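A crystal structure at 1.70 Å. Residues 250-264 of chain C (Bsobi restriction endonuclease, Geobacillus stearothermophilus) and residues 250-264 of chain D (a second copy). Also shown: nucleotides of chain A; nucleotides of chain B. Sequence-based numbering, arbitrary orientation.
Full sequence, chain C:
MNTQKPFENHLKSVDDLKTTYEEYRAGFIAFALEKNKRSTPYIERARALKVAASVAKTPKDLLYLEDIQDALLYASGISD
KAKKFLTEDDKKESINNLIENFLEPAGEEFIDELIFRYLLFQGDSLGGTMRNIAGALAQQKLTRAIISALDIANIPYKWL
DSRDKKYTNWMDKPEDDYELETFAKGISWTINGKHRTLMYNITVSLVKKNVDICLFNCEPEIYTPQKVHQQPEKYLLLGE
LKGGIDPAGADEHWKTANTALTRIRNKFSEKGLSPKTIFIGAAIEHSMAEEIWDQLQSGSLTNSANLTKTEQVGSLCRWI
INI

Chain C 250-264: ADEHWKTANTALTRI
Chain D (250-264) ADEHWKTANTALTRI

Residues 250-264 of chains C and D are the same segment in two copies of the BsoBI endonuclease, each helical throughout and part of a helix that runs on at both ends. The axes cross at 88°, approach to 7.1 Å, and bury 806 Å² between them. T256(C) and T256(D) mark the crossing point, their CA atoms 4.2 Å apart, and the contacts on one side of it recur on the other with the chains exchanged.

K255, T256, T259 and R263 of both chains are the most covered residues. T256(C) OG1 and T256(D) OG1 share a 2.6 Å hydrogen bond, both threonines in the m rotamer. Beside it, T259(D) OG1 donates to K255(C) O at 2.6 Å and T259(C) OG1 to K255(D) O at 2.7 Å; the corresponding intrahelical bonds from T259 N to K255 O are weak in both chains. N258(C) ND2, on a t side chain, reaches T259(D) OG1 in a weak 3.4 Å hydrogen bond, matched by N258(D) ND2 to T259(C) OG1, also weak at 3.4 Å.

K255 points its CA-to-CB bond toward the partner and acts as a knob: K255(C) sits among T256(D), T259(D), A260(D) and R263(D), and K255(D) among the same residues of chain C. Its chi1-chi3 are m, t, m, with chi4 near -95°. The aliphatic stem packs on threonine, with K255(C) CE 3.6 Å from T256(D) CG2 and K255(D) CE 3.4 Å from T256(C) CG2.

Salt bridges flank this center. R263(D), extended beyond an m chi1, places NH1 2.8 Å from D251(C) OD2 and NH2 2.9 Å from D251(C) OD1, a two-pronged pairing along the guanidinium edge. R263(C) NH1 and NH2 lie 2.9 Å from D251(D) OD2 and OD1, respectively. D251 is t in both chains, and OD2 also accepts from K255 NZ of its own helix at 2.7 Å, so one carboxylate serves two cations. The like charges K255(C) NZ and R263(D) NH1 are 4.0 Å apart. The K255 stem covers one face of the partner's guanidinium.

Two waters complete the polar layer. Water 1 donates to E252(C) OE2 (2.6 Å) and also bonds H253(D) ND1 (2.7 Å) and T256(D) OG1 (2.6 Å); water 2 donates to E252(D) OE2 (2.5 Å) and bonds H253(C) ND1 (2.9 Å) and T256(C) OG1 (2.6 Å). E252 (chi1 t, chi2 p) also meets DNA: DC7 N4 of chain A donates to E252(C) OE2, and DC7 N4 of chain B to E252(D) OE2, both at 3.0 Å. H253(C) NE2 donates to DG8 N7 of chain B at 2.9 Å.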

# COMPACT_ATOMS: atom_id res chain seq x y z
N ALA C 250 -9.62 2.85 1.55
CA ALA C 250 -10.65 3.22 0.59
C ALA C 250 -10.25 4.40 -0.32
O ALA C 250 -10.15 4.27 -1.54
CB ALA C 250 -12.01 3.54 1.32
N ASP C 251 -10.03 5.58 0.29
CA ASP C 251 -9.66 6.75 -0.51
C ASP C 251 -8.29 6.55 -1.19
O ASP C 251 -8.09 7.00 -2.32
CB ASP C 251 -9.67 8.01 0.38
CG ASP C 251 -9.77 9.30 -0.45
OD1 ASP C 251 -10.86 9.55 -0.99
OD2 ASP C 251 -8.77 10.05 -0.57
N GLU C 252 -7.36 5.91 -0.50
CA GLU C 252 -6.04 5.65 -1.06
C GLU C 252 -6.12 4.91 -2.43
O GLU C 252 -5.60 5.39 -3.44
CB GLU C 252 -5.22 4.80 -0.05
CG GLU C 252 -3.80 4.50 -0.50
CD GLU C 252 -2.86 5.70 -0.40
OE1 GLU C 252 -3.30 6.79 0.04
OE2 GLU C 252 -1.67 5.55 -0.76
N HIS C 253 -6.78 3.76 -2.45
CA HIS C 253 -6.86 2.96 -3.65
C HIS C 253 -7.80 3.55 -4.68
O HIS C 253 -7.67 3.27 -5.87
CB HIS C 253 -7.19 1.51 -3.26
CG HIS C 253 -6.22 0.95 -2.28
ND1 HIS C 253 -4.86 1.19 -2.38
CD2 HIS C 253 -6.40 0.30 -1.11
CE1 HIS C 253 -4.25 0.71 -1.30
NE2 HIS C 253 -5.16 0.16 -0.52
N TRP C 254 -8.72 4.41 -4.24
CA TRP C 254 -9.60 5.07 -5.20
C TRP C 254 -8.77 6.18 -5.90
O TRP C 254 -8.90 6.40 -7.12
CB TRP C 254 -10.82 5.68 -4.50
CG TRP C 254 -11.46 6.80 -5.26
CD1 TRP C 254 -11.47 8.13 -4.91
CD2 TRP C 254 -12.12 6.71 -6.52
NE1 TRP C 254 -12.11 8.86 -5.88
CE2 TRP C 254 -12.52 8.02 -6.88
CE3 TRP C 254 -12.42 5.65 -7.39
CZ2 TRP C 254 -13.22 8.29 -8.07
CZ3 TRP C 254 -13.10 5.93 -8.58
CH2 TRP C 254 -13.49 7.25 -8.91
N LYS C 255 -7.91 6.88 -5.16
CA LYS C 255 -7.07 7.93 -5.78
C LYS C 255 -6.21 7.27 -6.86
O LYS C 255 -6.04 7.79 -7.95
CB LYS C 255 -6.13 8.59 -4.75
CG LYS C 255 -6.76 9.73 -3.90
CD LYS C 255 -5.69 10.40 -2.99
CE LYS C 255 -5.26 9.56 -1.76
NZ LYS C 255 -6.07 9.87 -0.53
N THR C 256 -5.69 6.09 -6.55
CA THR C 256 -4.87 5.32 -7.49
C THR C 256 -5.70 4.96 -8.74
O THR C 256 -5.26 5.26 -9.87
CB THR C 256 -4.35 4.02 -6.80
OG1 THR C 256 -3.69 4.36 -5.59
CG2 THR C 256 -3.35 3.32 -7.71
N ALA C 257 -6.88 4.35 -8.52
CA ALA C 257 -7.81 3.91 -9.57
C ALA C 257 -8.21 5.04 -10.51
O ALA C 257 -8.35 4.88 -11.74
CB ALA C 257 -9.06 3.36 -8.94
N ASN C 258 -8.42 6.19 -9.90
CA ASN C 258 -8.83 7.32 -10.67
C ASN C 258 -7.77 7.75 -11.69
O ASN C 258 -8.13 8.13 -12.80
CB ASN C 258 -9.17 8.47 -9.74
CG ASN C 258 -9.67 9.64 -10.49
OD1 ASN C 258 -10.78 9.61 -11.01
ND2 ASN C 258 -8.85 10.68 -10.59
N THR C 259 -6.48 7.69 -11.33
CA THR C 259 -5.44 8.01 -12.28
C THR C 259 -5.41 6.90 -13.35
O THR C 259 -5.27 7.22 -14.56
CB THR C 259 -4.10 8.12 -11.63
OG1 THR C 259 -4.10 9.31 -10.83
CG2 THR C 259 -3.01 8.27 -12.64
N ALA C 260 -5.54 5.63 -12.94
CA ALA C 260 -5.60 4.54 -13.91
C ALA C 260 -6.74 4.80 -14.93
O ALA C 260 -6.52 4.70 -16.13
CB ALA C 260 -5.86 3.23 -13.21
N LEU C 261 -7.94 5.15 -14.46
CA LEU C 261 -9.07 5.39 -15.36
C LEU C 261 -8.87 6.62 -16.28
O LEU C 261 -9.31 6.65 -17.44
CB LEU C 261 -10.39 5.52 -14.55
CG LEU C 261 -10.95 4.23 -13.94
CD1 LEU C 261 -12.15 4.60 -13.06
CD2 LEU C 261 -11.36 3.21 -15.00
N THR C 262 -8.19 7.63 -15.74
CA THR C 262 -7.87 8.82 -16.51
C THR C 262 -6.84 8.47 -17.62
O THR C 262 -6.96 8.90 -18.77
CB THR C 262 -7.29 9.90 -15.58
OG1 THR C 262 -8.26 10.26 -14.60
CG2 THR C 262 -6.91 11.11 -16.39
N ARG C 263 -5.81 7.70 -17.29
CA ARG C 263 -4.88 7.31 -18.32
C ARG C 263 -5.66 6.61 -19.45
O ARG C 263 -5.41 6.85 -20.62
CB ARG C 263 -3.81 6.36 -17.76
CG ARG C 263 -2.87 7.01 -16.73
CD ARG C 263 -1.97 5.93 -16.11
NE ARG C 263 -0.73 6.47 -15.56
CZ ARG C 263 0.08 5.78 -14.75
NH1 ARG C 263 -0.23 4.54 -14.42
NH2 ARG C 263 1.20 6.32 -14.28
N ILE C 264 -6.61 5.74 -19.08
CA ILE C 264 -7.43 4.98 -20.04
C ILE C 264 -8.24 5.89 -20.95
O ILE C 264 -8.18 5.77 -22.18
CB ILE C 264 -8.40 4.02 -19.29
CG1 ILE C 264 -7.59 2.82 -18.73
CG2 ILE C 264 -9.54 3.60 -20.24
CD1 ILE C 264 -8.33 1.92 -17.75
N ALA D 250 6.58 2.60 -7.03
CA ALA D 250 6.78 3.89 -7.70
C ALA D 250 5.54 4.38 -8.46
O ALA D 250 5.01 5.42 -8.12
CB ALA D 250 8.00 3.80 -8.65
N ASP D 251 5.08 3.62 -9.45
CA ASP D 251 3.92 4.02 -10.24
C ASP D 251 2.63 4.01 -9.38
O ASP D 251 1.73 4.87 -9.56
CB ASP D 251 3.75 3.10 -11.44
CG ASP D 251 2.83 3.71 -12.47
OD1 ASP D 251 3.32 4.61 -13.20
OD2 ASP D 251 1.64 3.32 -12.50
N GLU D 252 2.54 3.04 -8.45
CA GLU D 252 1.41 2.92 -7.54
C GLU D 252 1.18 4.24 -6.75
O GLU D 252 0.10 4.85 -6.82
CB GLU D 252 1.65 1.76 -6.54
CG GLU D 252 0.48 1.61 -5.51
CD GLU D 252 -0.77 0.96 -6.12
OE1 GLU D 252 -0.70 0.60 -7.32
OE2 GLU D 252 -1.81 0.79 -5.42
N HIS D 253 2.20 4.71 -6.03
CA HIS D 253 2.03 5.93 -5.23
C HIS D 253 2.07 7.22 -6.07
O HIS D 253 1.61 8.26 -5.61
CB HIS D 253 3.03 5.93 -4.07
CG HIS D 253 2.95 4.67 -3.25
ND1 HIS D 253 1.79 4.23 -2.67
CD2 HIS D 253 3.92 3.86 -2.81
CE1 HIS D 253 2.05 3.20 -1.89
NE2 HIS D 253 3.34 2.96 -1.96
N TRP D 254 2.56 7.14 -7.30
CA TRP D 254 2.54 8.29 -8.20
C TRP D 254 1.06 8.43 -8.68
O TRP D 254 0.54 9.53 -8.73
CB TRP D 254 3.48 8.08 -9.39
CG TRP D 254 3.09 8.91 -10.59
CD1 TRP D 254 2.69 8.44 -11.80
CD2 TRP D 254 3.04 10.36 -10.68
NE1 TRP D 254 2.42 9.49 -12.65
CE2 TRP D 254 2.62 10.68 -11.99
CE3 TRP D 254 3.32 11.42 -9.78
CZ2 TRP D 254 2.45 12.02 -12.44
CZ3 TRP D 254 3.16 12.77 -10.24
CH2 TRP D 254 2.74 13.04 -11.56
N LYS D 255 0.38 7.31 -9.05
CA LYS D 255 -1.04 7.36 -9.48
C LYS D 255 -1.86 8.02 -8.36
O LYS D 255 -2.72 8.85 -8.59
CB LYS D 255 -1.57 5.96 -9.73
CG LYS D 255 -1.23 5.40 -11.10
CD LYS D 255 -1.91 4.04 -11.34
CE LYS D 255 -1.38 2.93 -10.45
NZ LYS D 255 -0.35 2.15 -11.16
N THR D 256 -1.58 7.63 -7.11
CA THR D 256 -2.27 8.20 -5.93
C THR D 256 -2.03 9.73 -5.81
O THR D 256 -2.98 10.52 -5.71
CB THR D 256 -1.79 7.50 -4.63
OG1 THR D 256 -1.83 6.07 -4.81
CG2 THR D 256 -2.65 7.87 -3.48
N ALA D 257 -0.76 10.12 -5.88
CA ALA D 257 -0.34 11.53 -5.78
C ALA D 257 -0.90 12.37 -6.90
O ALA D 257 -1.26 13.52 -6.69
CB ALA D 257 1.18 11.65 -5.75
N ASN D 258 -0.97 11.81 -8.09
CA ASN D 258 -1.49 12.57 -9.17
C ASN D 258 -2.96 12.91 -8.94
O ASN D 258 -3.38 14.00 -9.28
CB ASN D 258 -1.25 11.85 -10.46
CG ASN D 258 -1.79 12.62 -11.62
OD1 ASN D 258 -1.25 13.66 -11.97
ND2 ASN D 258 -2.88 12.15 -12.20
N THR D 259 -3.76 12.01 -8.35
CA THR D 259 -5.15 12.38 -8.08
C THR D 259 -5.16 13.41 -7.00
O THR D 259 -5.93 14.36 -7.07
CB THR D 259 -6.00 11.21 -7.65
OG1 THR D 259 -6.06 10.31 -8.75
CG2 THR D 259 -7.40 11.63 -7.31
N ALA D 260 -4.28 13.26 -6.01
CA ALA D 260 -4.22 14.24 -4.93
C ALA D 260 -3.91 15.64 -5.49
O ALA D 260 -4.55 16.62 -5.12
CB ALA D 260 -3.18 13.84 -3.90
N LEU D 261 -2.95 15.73 -6.40
CA LEU D 261 -2.60 17.02 -6.95
C LEU D 261 -3.69 17.58 -7.86
O LEU D 261 -3.87 18.77 -7.92
CB LEU D 261 -1.24 16.93 -7.64
CG LEU D 261 -0.09 16.66 -6.65
CD1 LEU D 261 1.10 16.11 -7.42
CD2 LEU D 261 0.34 17.95 -5.90
N THR D 262 -4.45 16.71 -8.52
CA THR D 262 -5.54 17.13 -9.36
C THR D 262 -6.71 17.64 -8.47
O THR D 262 -7.36 18.63 -8.80
CB THR D 262 -5.95 15.98 -10.26
OG1 THR D 262 -4.81 15.60 -11.07
CG2 THR D 262 -7.11 16.41 -11.12
N ARG D 263 -6.97 17.00 -7.35
CA ARG D 263 -8.00 17.50 -6.44
C ARG D 263 -7.60 18.94 -6.07
O ARG D 263 -8.43 19.84 -6.07
CB ARG D 263 -8.03 16.65 -5.15
CG ARG D 263 -8.83 15.36 -5.31
CD ARG D 263 -8.64 14.40 -4.13
NE ARG D 263 -9.53 13.21 -4.17
CZ ARG D 263 -9.55 12.26 -3.22
NH1 ARG D 263 -8.74 12.34 -2.18
NH2 ARG D 263 -10.41 11.25 -3.26
N ILE D 264 -6.30 19.15 -5.77
CA ILE D 264 -5.76 20.46 -5.38
C ILE D 264 -5.97 21.52 -6.45
O ILE D 264 -6.56 22.58 -6.19
CB ILE D 264 -4.25 20.38 -5.03
CG1 ILE D 264 -4.07 19.68 -3.68
CG2 ILE D 264 -3.64 21.79 -4.96
CD1 ILE D 264 -2.59 19.23 -3.35
P DC A 7 5.88 7.64 1.95
OP1 DC A 7 7.25 8.17 1.85
OP2 DC A 7 4.86 8.02 0.93
O5' DC A 7 5.94 6.06 1.96
C5' DC A 7 6.80 5.34 2.87
C4' DC A 7 6.65 3.85 2.65
O4' DC A 7 5.30 3.39 2.93
C3' DC A 7 7.01 3.36 1.24
O3' DC A 7 7.72 2.15 1.34
C2' DC A 7 5.67 3.01 0.65
C1' DC A 7 4.85 2.58 1.85
N1 DC A 7 3.40 2.79 1.64
C2 DC A 7 2.51 1.71 1.85
O2 DC A 7 2.93 0.67 2.42
N3 DC A 7 1.21 1.83 1.46
C4 DC A 7 0.77 2.99 0.95
N4 DC A 7 -0.50 3.07 0.56
C5 DC A 7 1.64 4.14 0.83
C6 DC A 7 2.92 4.00 1.18
P DC B 7 -7.27 -5.31 -4.20
OP1 DC B 7 -8.58 -5.92 -4.05
OP2 DC B 7 -7.16 -3.97 -4.76
O5' DC B 7 -6.60 -5.22 -2.77
C5' DC B 7 -6.48 -6.38 -1.91
C4' DC B 7 -5.79 -6.00 -0.62
O4' DC B 7 -4.42 -5.54 -0.86
C3' DC B 7 -6.49 -4.89 0.17
O3' DC B 7 -6.44 -5.19 1.54
C2' DC B 7 -5.61 -3.67 -0.04
C1' DC B 7 -4.22 -4.27 -0.22
N1 DC B 7 -3.32 -3.43 -1.06
C2 DC B 7 -2.05 -3.03 -0.53
O2 DC B 7 -1.64 -3.55 0.52
N3 DC B 7 -1.31 -2.11 -1.21
C4 DC B 7 -1.76 -1.62 -2.37
N4 DC B 7 -1.07 -0.65 -2.93
C5 DC B 7 -2.97 -2.09 -2.98
C6 DC B 7 -3.71 -2.97 -2.29
P DG B 8 -7.60 -4.72 2.53
OP1 DG B 8 -8.60 -5.79 2.67
OP2 DG B 8 -8.05 -3.32 2.27
O5' DG B 8 -6.79 -4.73 3.91
C5' DG B 8 -5.99 -5.88 4.31
C4' DG B 8 -4.79 -5.41 5.09
O4' DG B 8 -3.95 -4.60 4.23
C3' DG B 8 -5.17 -4.50 6.27
O3' DG B 8 -4.22 -4.64 7.34
C2' DG B 8 -4.95 -3.10 5.70
C1' DG B 8 -3.76 -3.31 4.77
N9 DG B 8 -3.69 -2.35 3.68
C8 DG B 8 -4.73 -1.88 2.89
N7 DG B 8 -4.35 -0.95 2.05
C5 DG B 8 -2.98 -0.81 2.28
C6 DG B 8 -2.04 0.07 1.69
O6 DG B 8 -2.24 0.95 0.84
N1 DG B 8 -0.74 -0.14 2.18
C2 DG B 8 -0.41 -1.06 3.14
N2 DG B 8 0.92 -1.12 3.49
N3 DG B 8 -1.30 -1.87 3.72
C4 DG B 8 -2.55 -1.69 3.25
O HOH W 1 -0.92 4.41 -3.01
O HOH W 2 -2.79 2.56 -3.95